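Local atomic coordinates of uncharacterized protein (Bacteroides vulgatus, PDB entry 4QB7), a protein that probably forms part of the tip of a bacterial fimbrium, a filamentous cell-surface appendage that mediates adhesion and biofilm formation. Residues 50-55 with 147-152; 62-67 with 76-81. One frame throughout, in Å; residues are numbered along the deposited sequence.

Interaction 1. Residues 50-55 with 147-152; sequences AGWNSE and AIQDQT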
loop_
_atom_site.group_PDB
_atom_site.type_symbol
_atom_site.label_atom_id
_atom_site.label_comp_id
_atom_site.label_asym_id
_atom_site.label_seq_id
_atom_site.Cartn_x
_atom_site.Cartn_y
_atom_site.Cartn_z
ATOM N N ALA A 50 22.254 28.845 -5.323
ATOM C CA ALA A 50 20.989 29.347 -5.927
ATOM C C ALA A 50 19.788 28.442 -5.557
ATOM O O ALA A 50 18.685 28.947 -5.340
ATOM C CB ALA A 50 21.112 29.465 -7.443
ATOM N N GLY A 51 20.032 27.133 -5.452
ATOM C CA GLY A 51 19.055 26.170 -4.973
ATOM C C GLY A 51 18.324 25.288 -5.955
ATOM O O GLY A 51 18.346 25.504 -7.171
ATOM N N TRP A 52 17.582 24.343 -5.382
ATOM C CA TRP A 52 16.836 23.311 -6.078
ATOM C C TRP A 52 15.720 23.852 -6.964
ATOM O O TRP A 52 15.676 23.481 -8.126
ATOM C CB TRP A 52 16.278 22.293 -5.070
ATOM C CG TRP A 52 15.467 21.204 -5.693
ATOM C CD1 TRP A 52 14.138 20.977 -5.516
ATOM C CD2 TRP A 52 15.928 20.204 -6.622
ATOM N NE1 TRP A 52 13.736 19.899 -6.275
ATOM C CE2 TRP A 52 14.810 19.411 -6.970
ATOM C CE3 TRP A 52 17.177 19.908 -7.201
ATOM C CZ2 TRP A 52 14.900 18.333 -7.857
ATOM C CZ3 TRP A 52 17.259 18.849 -8.096
ATOM C CH2 TRP A 52 16.131 18.076 -8.416
ATOM N N ASN A 53 14.823 24.699 -6.449
ATOM C CA ASN A 53 13.702 25.163 -7.267
ATOM C C ASN A 53 14.178 25.995 -8.470
ATOM O O ASN A 53 13.633 25.842 -9.553
ATOM C CB ASN A 53 12.643 25.894 -6.428
ATOM C CG ASN A 53 11.910 24.960 -5.462
ATOM O OD1 ASN A 53 11.971 25.135 -4.234
ATOM N ND2 ASN A 53 11.229 23.914 -5.981
ATOM N N SER A 54 15.248 26.768 -8.313
ATOM C CA SER A 54 15.849 27.567 -9.380
ATOM C C SER A 54 16.504 26.684 -10.453
ATOM O O SER A 54 16.309 26.927 -11.646
ATOM C CB SER A 54 16.897 28.512 -8.794
ATOM O OG SER A 54 17.097 29.650 -9.623
ATOM N N GLU A 55 17.263 25.653 -10.029
ATOM C CA GLU A 55 18.069 24.816 -10.907
ATOM C C GLU A 55 17.588 23.399 -11.214
ATOM O O GLU A 55 18.204 22.779 -12.073
ATOM C CB GLU A 55 19.463 24.701 -10.299
ATOM C CG GLU A 55 20.177 26.040 -10.208
ATOM C CD GLU A 55 21.613 25.982 -9.747
ATOM O OE1 GLU A 55 22.149 24.862 -9.572
ATOM O OE2 GLU A 55 22.222 27.067 -9.614
ATOM N N ALA A 147 12.439 19.497 3.785
ATOM C CA ALA A 147 13.492 19.541 4.795
ATOM C C ALA A 147 14.731 18.693 4.407
ATOM O O ALA A 147 15.725 18.767 5.110
ATOM C CB ALA A 147 12.948 19.106 6.139
ATOM N N ILE A 148 14.699 17.930 3.296
ATOM C CA ILE A 148 15.888 17.201 2.845
ATOM C C ILE A 148 16.348 17.774 1.482
ATOM O O ILE A 148 17.206 17.193 0.822
ATOM C CB ILE A 148 15.789 15.663 2.862
ATOM C CG1 ILE A 148 14.638 15.115 1.985
ATOM C CG2 ILE A 148 15.734 15.169 4.303
ATOM C CD1 ILE A 148 14.812 13.654 1.570
ATOM N N GLN A 149 15.808 18.948 1.108
ATOM C CA GLN A 149 16.182 19.726 -0.073
ATOM C C GLN A 149 17.042 20.901 0.350
ATOM O O GLN A 149 16.879 21.427 1.464
ATOM C CB GLN A 149 14.952 20.231 -0.825
ATOM C CG GLN A 149 14.009 19.119 -1.177
ATOM C CD GLN A 149 12.796 19.577 -1.939
ATOM O OE1 GLN A 149 12.556 20.775 -2.141
ATOM N NE2 GLN A 149 11.996 18.608 -2.360
ATOM N N ASP A 150 17.970 21.315 -0.533
ATOM C CA ASP A 150 18.899 22.444 -0.306
ATOM C C ASP A 150 19.668 22.283 1.009
ATOM O O ASP A 150 19.717 23.200 1.838
ATOM C CB ASP A 150 18.156 23.792 -0.336
ATOM C CG ASP A 150 17.600 24.177 -1.681
ATOM O OD1 ASP A 150 18.159 23.717 -2.717
ATOM O OD2 ASP A 150 16.635 24.957 -1.709
ATOM N N GLN A 151 20.264 21.104 1.194
ATOM C CA GLN A 151 21.011 20.802 2.411
ATOM C C GLN A 151 22.480 21.156 2.282
ATOM O O GLN A 151 23.087 21.000 1.218
ATOM C CB GLN A 151 20.867 19.316 2.775
ATOM C CG GLN A 151 19.416 18.887 3.016
ATOM C CD GLN A 151 18.868 19.450 4.309
ATOM O OE1 GLN A 151 18.103 20.422 4.324
ATOM N NE2 GLN A 151 19.234 18.839 5.427
ATOM N N THR A 152 23.026 21.677 3.374
ATOM C CA THR A 152 24.449 21.951 3.552
ATOM C C THR A 152 24.876 21.198 4.814
ATOM O O THR A 152 24.036 20.631 5.516
ATOM C CB THR A 152 24.775 23.445 3.620
ATOM O OG1 THR A 152 24.357 24.000 4.873
ATOM C CG2 THR A 152 24.253 24.228 2.430
HETATM O O HOH W 1 15.111 25.945 -3.602
HETATM O O HOH W 2 13.021 23.295 -1.870
HETATM O O HOH W 3 10.274 21.338 -4.391
#
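Trp52 meets the loop 147-152 at three levels, starting with its own backbone. Its N-H, the first after the N-cap residue Gly51, donates to Asp150 OD1, with Trp52 N and OD1 2.8 Å apart and an N-H...O angle of 150°. The hydrogen uses the syn lone pair of that oxygen, the one on the side of OD2. One atom further out, Trp52 CB lies 3.3 Å from the same Asp150 OD1. A chi1 of 179°, with CG anti to the backbone N, sends the indole toward Gln149. Its CD1 then comes 3.7 Å from Gln149 OE1, at a slant to the ring, the indole and amide planes being 59° apart. The Trp52 side chain also packs on Thr92 and Thr47, and Tyr45 meets its ring edge-to-face.

These neighbours belong to strands 40-47 and 90-97, paired antiparallel in the large mixed sheet of this fimbrillin-like protein of the Mfa-like family, so the short helix 52-55 is seated against the sheet by its tryptophan. Gly51 has no side chain with which to cap the helix, and the carboxylate of the sequence-distant Asp150 faces the helix start instead, where the N-H groups of the first turn would probably favour its negative charge. Water continues the pattern: one molecule accepts from Asn53 N at 3.1 Å and lies 2.6 Å from Asp150 OD2. A second is 2.6 Å from Gln149 OE1 and also bonds Asn53 OD1, while a third relays Asn53 ND2 to that same Gln149 oxygen. The extended Gln149 chain carries OE1 out to these waters. The backbone of Asp150 is held by strand 90-97, its N bonded to Thr92 OG1, and backbone bonds between Ile148 and Phe93 and between Gln151 and Ile91 lay the loop along that strand.

Interaction 2. Residues 62-67 with 76-81; sequences NFMYNE and WGYTNL. With SO4 (sulfate ion), chain O; SO4 (sulfate ion), chain D.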
loop_
_atom_site.group_PDB
_atom_site.type_symbol
_atom_site.label_atom_id
_atom_site.label_comp_id
_atom_site.label_asym_id
_atom_site.label_seq_id
_atom_site.Cartn_x
_atom_site.Cartn_y
_atom_site.Cartn_z
ATOM N N ASN A 62 23.207 13.845 -9.901
ATOM C CA ASN A 62 24.658 13.918 -10.093
ATOM C C ASN A 62 25.493 13.583 -8.864
ATOM O O ASN A 62 26.712 13.517 -8.979
ATOM C CB ASN A 62 25.008 15.322 -10.563
ATOM C CG ASN A 62 24.599 16.417 -9.597
ATOM O OD1 ASN A 62 24.545 16.227 -8.388
ATOM N ND2 ASN A 62 24.340 17.605 -10.098
ATOM N N PHE A 63 24.872 13.429 -7.691
ATOM C CA PHE A 63 25.588 13.199 -6.434
ATOM C C PHE A 63 25.379 11.788 -5.906
ATOM O O PHE A 63 26.308 11.193 -5.386
ATOM C CB PHE A 63 25.137 14.234 -5.400
ATOM C CG PHE A 63 26.068 14.340 -4.229
ATOM C CD1 PHE A 63 27.279 15.019 -4.341
ATOM C CD2 PHE A 63 25.745 13.751 -3.011
ATOM C CE1 PHE A 63 28.149 15.097 -3.259
ATOM C CE2 PHE A 63 26.614 13.837 -1.927
ATOM C CZ PHE A 63 27.812 14.494 -2.061
HETATM N N MSE A 64 24.152 11.265 -5.998
HETATM C CA MSE A 64 23.821 9.898 -5.595
HETATM C C MSE A 64 22.753 9.412 -6.544
HETATM O O MSE A 64 21.806 10.149 -6.793
HETATM C CB MSE A 64 23.334 9.812 -4.117
HETATM C CG MSE A 64 24.434 9.949 -3.056
HETATM SE SE MSE A 64 23.705 9.684 -1.278
HETATM C CE MSE A 64 25.233 10.041 -0.236
ATOM N N TYR A 65 22.904 8.207 -7.104
ATOM C CA TYR A 65 21.882 7.638 -7.981
ATOM C C TYR A 65 21.536 6.274 -7.439
ATOM O O TYR A 65 22.343 5.345 -7.550
ATOM C CB TYR A 65 22.305 7.582 -9.475
ATOM C CG TYR A 65 21.219 6.961 -10.326
ATOM C CD1 TYR A 65 20.082 7.686 -10.676
ATOM C CD2 TYR A 65 21.252 5.605 -10.651
ATOM C CE1 TYR A 65 19.021 7.084 -11.358
ATOM C CE2 TYR A 65 20.195 4.994 -11.328
ATOM C CZ TYR A 65 19.093 5.744 -11.698
ATOM O OH TYR A 65 18.066 5.141 -12.380
ATOM N N ASN A 66 20.369 6.164 -6.798
ATOM C CA ASN A 66 19.896 4.928 -6.177
ATOM C C ASN A 66 20.984 4.349 -5.251
ATOM O O ASN A 66 21.334 3.168 -5.347
ATOM C CB ASN A 66 19.432 3.909 -7.237
ATOM C CG ASN A 66 18.669 2.755 -6.674
ATOM O OD1 ASN A 66 17.860 2.920 -5.771
ATOM N ND2 ASN A 66 18.922 1.560 -7.189
ATOM N N GLU A 67 21.538 5.206 -4.370
ATOM C CA GLU A 67 22.553 4.809 -3.388
ATOM C C GLU A 67 21.900 3.896 -2.368
ATOM O O GLU A 67 20.883 4.266 -1.801
ATOM C CB GLU A 67 23.185 6.034 -2.713
ATOM C CG GLU A 67 24.405 5.720 -1.866
ATOM C CD GLU A 67 25.576 5.103 -2.603
ATOM O OE1 GLU A 67 25.935 5.607 -3.692
ATOM O OE2 GLU A 67 26.138 4.113 -2.085
ATOM N N TRP A 76 22.828 3.799 10.070
ATOM C CA TRP A 76 22.541 3.706 8.631
ATOM C C TRP A 76 23.797 4.072 7.857
ATOM O O TRP A 76 24.455 5.053 8.192
ATOM C CB TRP A 76 21.400 4.637 8.195
ATOM C CG TRP A 76 20.057 4.270 8.705
ATOM C CD1 TRP A 76 19.406 4.809 9.775
ATOM C CD2 TRP A 76 19.159 3.327 8.120
ATOM N NE1 TRP A 76 18.170 4.230 9.916
ATOM C CE2 TRP A 76 18.009 3.281 8.940
ATOM C CE3 TRP A 76 19.247 2.447 7.021
ATOM C CZ2 TRP A 76 16.927 2.441 8.659
ATOM C CZ3 TRP A 76 18.178 1.603 6.756
ATOM C CH2 TRP A 76 17.038 1.601 7.570
ATOM N N GLY A 77 24.119 3.285 6.842
ATOM C CA GLY A 77 25.287 3.497 6.008
ATOM C C GLY A 77 25.058 3.224 4.542
ATOM O O GLY A 77 24.017 2.698 4.135
ATOM N N TYR A 78 26.037 3.622 3.746
ATOM C CA TYR A 78 26.110 3.459 2.299
ATOM C C TYR A 78 27.574 3.136 1.991
ATOM O O TYR A 78 28.448 3.488 2.793
ATOM C CB TYR A 78 25.574 4.711 1.561
ATOM C CG TYR A 78 26.240 6.016 1.954
ATOM C CD1 TYR A 78 25.820 6.728 3.073
ATOM C CD2 TYR A 78 27.256 6.565 1.180
ATOM C CE1 TYR A 78 26.426 7.931 3.438
ATOM C CE2 TYR A 78 27.859 7.777 1.525
ATOM C CZ TYR A 78 27.447 8.452 2.662
ATOM O OH TYR A 78 28.041 9.639 3.032
ATOM N N THR A 79 27.840 2.409 0.893
ATOM C CA THR A 79 29.189 1.965 0.509
ATOM C C THR A 79 30.008 3.082 -0.186
ATOM O O THR A 79 31.139 3.351 0.244
ATOM C CB THR A 79 29.123 0.695 -0.354
ATOM O OG1 THR A 79 28.396 0.976 -1.553
ATOM C CG2 THR A 79 28.471 -0.480 0.375
ATOM N N ASN A 80 29.454 3.729 -1.236
ATOM C CA ASN A 80 30.167 4.788 -1.973
ATOM C C ASN A 80 30.170 6.079 -1.169
ATOM O O ASN A 80 29.209 6.840 -1.257
ATOM C CB ASN A 80 29.551 5.018 -3.369
ATOM C CG ASN A 80 29.660 3.831 -4.284
ATOM O OD1 ASN A 80 28.698 3.080 -4.473
ATOM N ND2 ASN A 80 30.842 3.624 -4.855
ATOM N N LEU A 81 31.237 6.329 -0.392
ATOM C CA LEU A 81 31.329 7.517 0.459
ATOM C C LEU A 81 31.347 8.846 -0.301
ATOM O O LEU A 81 31.939 8.989 -1.373
ATOM C CB LEU A 81 32.501 7.474 1.436
ATOM C CG LEU A 81 32.101 7.919 2.853
ATOM C CD1 LEU A 81 31.157 6.883 3.539
ATOM C CD2 LEU A 81 33.323 8.226 3.693
HETATM S S SO4 O . 28.282 6.143 6.249
HETATM O O1 SO4 O . 28.525 5.077 7.225
HETATM O O2 SO4 O . 26.984 6.804 6.493
HETATM O O3 SO4 O . 29.329 7.161 6.368
HETATM O O4 SO4 O . 28.320 5.533 4.921
HETATM S S SO4 D . 24.291 18.064 -13.886
HETATM O O1 SO4 D . 23.267 18.457 -12.954
HETATM O O2 SO4 D . 24.184 18.932 -15.044
HETATM O O3 SO4 D . 25.603 18.217 -13.257
HETATM O O4 SO4 D . 24.157 16.693 -14.331
HETATM O O HOH W 4 25.854 1.588 -0.862
#
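Met64, present as selenomethionine, covers one face of the Tyr78 ring with its terminal methyl. CE lies 4.1 Å from the centroid of the Tyr78 ring and 20° off its normal, which makes a CH-pi contact, and the selenium behind it adds a Met-aromatic one. Over the opposite face of Tyr78 sits O4 of a sulfate ion, probably from the crystallisation liquor, 3.3 Å above the ring plane and offset toward the rim. Glu67 approaches the ring near its plane, at the edge, with OE2 3.7 Å from Tyr78 CB.

The same oxygen also reaches the backbone of the loop that follows. Asn80 N donates to Glu67 OE2 at 3.4 Å, a weak bond, and a water 2.8 Å from OE2 accepts from Thr79 N. A bend in the Glu67 chain at chi2 (61°) brings OE2 within weak bonding distance of Asn80 N and onto the water that links it to Thr79 N. Glu67 OE1, by contrast, rests 3.7 Å from Asn80 CB.

Further out, chi1 of 55° puts the Tyr78 ring between its own backbone N and carbonyl carbon. There it shares the sulfate with the main chain, since Tyr78 N donates to that O4 at 3.2 Å. The phenol end is fixed separately, by a hydrogen bond from Tyr78 OH to Ile14 O. On the other segment, Met64 packs on Ile42 and Ala44 of strand 40-47, and Asn66 is tied to Tyr96 and Glu100. Phe63 and Met64 both face Ala44, a classic beta bulge, while Asn66 and Glu67 both face Ile42 as a G1 bulge, at the corner from which strand 64-72 runs on to form a beta hairpin with strand 75-77.

How the interactions relate
Interaction 2 is nested within the chain loop that interaction 1 closes: helix 52-55 is followed directly by strand 64-72 and its hairpin partner 75-77, whereas residues 147-152 come much later, between strands 141-143 and 159-178. The two centres lie 18 Å apart, and the nearest atoms, about 7 Å apart, do not touch. Both are built around the large mixed sheet, in which strand 40-47 pairs with 64-72 along one edge and with 90-97 along the other. Interaction 1 therefore joins residues far apart in sequence beside the sheet, while interaction 2 joins near neighbours within the hairpin, in what is probably a fimbrial tip subunit.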